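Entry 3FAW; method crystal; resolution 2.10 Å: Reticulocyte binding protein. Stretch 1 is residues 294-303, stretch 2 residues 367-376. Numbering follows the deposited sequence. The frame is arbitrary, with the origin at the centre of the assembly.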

# COMPACT_ATOMS: atom_id res chain seq x y z
N THR A 294 14.57 8.72 10.63
CA THR A 294 14.72 7.35 11.13
C THR A 294 13.53 6.96 12.00
O THR A 294 12.75 7.83 12.41
N PHE A 295 13.40 5.66 12.28
CA PHE A 295 12.40 5.15 13.22
C PHE A 295 12.53 5.81 14.59
O PHE A 295 11.53 6.14 15.22
N ALA A 296 13.78 5.98 15.03
CA ALA A 296 14.09 6.56 16.34
C ALA A 296 13.69 8.04 16.46
O ALA A 296 13.29 8.49 17.53
N ALA A 297 13.81 8.79 15.36
CA ALA A 297 13.37 10.19 15.32
C ALA A 297 11.84 10.29 15.29
O ALA A 297 11.25 11.13 15.99
N PHE A 298 11.21 9.43 14.49
CA PHE A 298 9.74 9.38 14.39
C PHE A 298 9.09 9.31 15.77
O PHE A 298 8.09 10.00 16.02
N SER A 299 9.64 8.50 16.66
CA SER A 299 9.10 8.34 18.02
C SER A 299 9.08 9.64 18.83
O SER A 299 8.22 9.83 19.70
N GLU A 300 10.03 10.53 18.53
CA GLU A 300 10.13 11.83 19.20
C GLU A 300 8.99 12.80 18.83
O GLU A 300 8.87 13.86 19.44
N LYS A 301 8.18 12.43 17.84
CA LYS A 301 7.06 13.26 17.38
C LYS A 301 5.69 12.57 17.49
O LYS A 301 4.71 13.03 16.89
N LEU A 302 5.61 11.49 18.27
CA LEU A 302 4.36 10.75 18.46
C LEU A 302 3.35 11.48 19.36
O LEU A 302 2.14 11.27 19.23
N ASP A 303 3.85 12.30 20.28
CA ASP A 303 2.98 13.12 21.14
C ASP A 303 2.04 14.00 20.30
O ASP A 303 0.85 14.11 20.62
N ALA A 367 19.94 -4.02 14.08
CA ALA A 367 19.49 -2.73 14.59
C ALA A 367 18.08 -2.35 14.12
O ALA A 367 17.22 -2.02 14.93
N ARG A 368 17.85 -2.40 12.81
CA ARG A 368 16.56 -1.98 12.22
C ARG A 368 15.35 -2.74 12.74
O ARG A 368 14.26 -2.18 12.85
N ILE A 369 15.54 -4.02 13.05
CA ILE A 369 14.49 -4.84 13.66
C ILE A 369 14.18 -4.31 15.06
O ILE A 369 13.01 -4.14 15.42
N ALA A 370 15.24 -4.04 15.83
CA ALA A 370 15.10 -3.45 17.16
C ALA A 370 14.52 -2.03 17.10
O ALA A 370 13.70 -1.66 17.94
N GLU A 371 14.94 -1.26 16.11
CA GLU A 371 14.47 0.12 15.95
C GLU A 371 13.00 0.25 15.56
O GLU A 371 12.31 1.14 16.05
N LEU A 372 12.51 -0.63 14.68
CA LEU A 372 11.09 -0.62 14.29
C LEU A 372 10.21 -1.13 15.43
O LEU A 372 9.13 -0.59 15.68
N LYS A 373 10.65 -2.18 16.11
CA LYS A 373 9.94 -2.69 17.28
C LYS A 373 9.79 -1.63 18.37
O LYS A 373 8.74 -1.53 19.01
N GLN A 374 10.84 -0.83 18.58
CA GLN A 374 10.83 0.21 19.61
C GLN A 374 9.85 1.33 19.25
O GLN A 374 9.08 1.78 20.10
N LEU A 375 9.90 1.79 18.00
CA LEU A 375 8.93 2.76 17.49
C LEU A 375 7.50 2.25 17.67
O LEU A 375 6.63 3.01 18.10
N ILE A 376 7.26 0.98 17.35
CA ILE A 376 5.92 0.39 17.44
C ILE A 376 5.45 0.26 18.90
O ILE A 376 4.29 0.51 19.21

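Packing of residues 294-303 against the helix formed by 367-376 in reticulocyte binding protein. The contact buries 383 Å² in total and rests chiefly on Phe 295 and Leu 375, with Glu 371 a distant third; no direct hydrogen bond crosses it. Phe 295, in the first turn after the N-cap residue Thr 294, points its CA-to-CB bond toward the opposing helix. Its chi1 is m (-63°) and chi2 is -52°; in this pose the ring is within reach of four residues. Over one face of the ring sits the methyl CD1 of Leu 372, 3.6 Å from Phe 295 CE1 and 4.0 Å from the ring centroid, 26° off the normal: a CH-pi contact. Leu 372 is t, p, and although its CA-to-CB bond runs sideways, this methyl still arrives at the ring. Leu 375 CD2 approaches obliquely, 3.7 Å from Phe 295 CD1, and Glu 371 CB lies 4.0 Å from Phe 295 CD2. The backbone also takes part: Phe 295 CB is 3.6 Å from Glu 371 O, and Phe 295 CE2 is 4.2 Å from Arg 368 O, whose own side chain leads away to partners elsewhere in the structure.

Leu 375 answers from the second stretch, pointing toward the first with the t, p rotamer. Besides the contact of Leu 375 CD2 with Phe 295, Leu 375 CD1 lies 3.7 Å from Phe 295 O, 3.9 Å from Phe 298 CD2, 3.7 Å from the backbone N of Ser 299 and 4.2 Å from Leu 302 CD1. Phe 298 (chi1 t, chi2 111°) and Leu 302 (m, t) both point toward the helix, but each gives up little surface, and both meet Leu 375. The CA atoms come nearest here as well, with Ser 299 CA 5.6 Å from Leu 375 CA. Ser 299 (p) turns its CB toward the same leucine, 4.0 Å from Leu 375 CD1, while its OG lies 2.7 Å from Ala 296 O within its own stretch.

Polar groups meet through solvent. Glu 371 (m, t, chi3 -57°) packs CB against the Phe 295 ring and carries its carboxylate to water 1, which donates a weak hydrogen bond to Glu 371 OE2 (2.9 Å) and accepts one from Ala 296 N (3.1 Å), linking the helix to the start of the first stretch. Beside this bridge, Thr 294 (p) caps its helix: Ala 297 N donates to Thr 294 OG1 at 3.2 Å, occupying an amide in the first turn. Ala 297, Ile 369 and Ile 376 point away and add nothing to the contact.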

# COMPACT_ATOMS: atom_id res chain seq x y z
CB THR A 294 16.02 7.20 11.96
OG1 THR A 294 15.95 8.03 13.12
CG2 THR A 294 17.26 7.56 11.13
CB PHE A 295 12.54 3.62 13.41
CG PHE A 295 12.29 2.81 12.16
CD1 PHE A 295 11.13 2.98 11.41
CD2 PHE A 295 13.21 1.85 11.74
CE1 PHE A 295 10.90 2.23 10.27
CE2 PHE A 295 12.98 1.09 10.60
CZ PHE A 295 11.82 1.28 9.86
CB ALA A 296 15.57 6.39 16.65
CB ALA A 297 13.98 10.91 14.11
CB PHE A 298 9.31 8.18 13.54
CG PHE A 298 7.92 8.30 12.96
CD1 PHE A 298 7.74 8.47 11.59
CD2 PHE A 298 6.79 8.21 13.77
CE1 PHE A 298 6.46 8.56 11.04
CE2 PHE A 298 5.51 8.31 13.23
CZ PHE A 298 5.34 8.48 11.86
CB SER A 299 9.86 7.27 18.80
OG SER A 299 11.21 7.65 18.97
CB GLU A 300 11.47 12.50 18.88
CG GLU A 300 12.70 11.66 19.24
CD GLU A 300 14.00 12.43 19.07
OE1 GLU A 300 14.20 13.46 19.75
OE2 GLU A 300 14.84 12.00 18.25
CB LYS A 301 7.32 13.71 15.93
CG LYS A 301 8.43 14.74 15.80
CD LYS A 301 8.10 15.99 16.61
CE LYS A 301 8.88 17.20 16.19
NZ LYS A 301 8.35 18.40 16.88
CB LEU A 302 4.63 9.35 19.03
CG LEU A 302 5.40 8.37 18.14
CD1 LEU A 302 5.70 7.07 18.91
CD2 LEU A 302 4.66 8.08 16.84
CB ASP A 303 3.82 13.99 22.08
CG ASP A 303 4.35 13.23 23.30
OD1 ASP A 303 4.14 12.00 23.40
OD2 ASP A 303 4.99 13.87 24.17
CB ALA A 367 20.49 -1.64 14.22
CB ARG A 368 16.61 -2.05 10.69
CG ARG A 368 16.85 -3.46 10.14
CD ARG A 368 18.10 -3.51 9.31
NE ARG A 368 17.87 -3.62 7.89
CZ ARG A 368 18.77 -3.33 6.96
NH1 ARG A 368 19.98 -2.87 7.27
NH2 ARG A 368 18.45 -3.50 5.70
CB ILE A 369 14.92 -6.33 13.73
CG1 ILE A 369 15.03 -6.91 12.31
CG2 ILE A 369 13.94 -7.15 14.58
CD1 ILE A 369 15.60 -8.32 12.25
CB ALA A 370 16.45 -3.44 17.86
CB GLU A 371 15.34 0.85 14.93
CG GLU A 371 16.76 1.12 15.40
CD GLU A 371 17.68 1.48 14.26
OE1 GLU A 371 17.80 0.69 13.30
OE2 GLU A 371 18.28 2.57 14.30
CB LEU A 372 10.84 -1.42 13.01
CG LEU A 372 9.39 -1.41 12.49
CD1 LEU A 372 8.88 0.02 12.27
CD2 LEU A 372 9.25 -2.22 11.20
CB LYS A 373 10.66 -3.92 17.87
CG LYS A 373 10.44 -5.22 17.11
CD LYS A 373 11.15 -6.35 17.83
CE LYS A 373 10.99 -7.69 17.15
NZ LYS A 373 11.29 -8.80 18.11
CB GLN A 374 12.24 0.78 19.82
CG GLN A 374 12.36 1.79 20.97
CD GLN A 374 12.11 1.16 22.34
OE1 GLN A 374 11.22 1.59 23.08
NE2 GLN A 374 12.89 0.15 22.67
CB LEU A 375 9.20 3.05 16.01
CG LEU A 375 8.15 3.90 15.28
CD1 LEU A 375 8.00 5.26 15.94
CD2 LEU A 375 8.50 4.05 13.80
CB ILE A 376 5.86 -0.98 16.71
CG1 ILE A 376 5.93 -0.77 15.20
CG2 ILE A 376 4.58 -1.73 17.06
CD1 ILE A 376 6.05 -2.05 14.38
O HOH W 1 15.99 4.22 13.69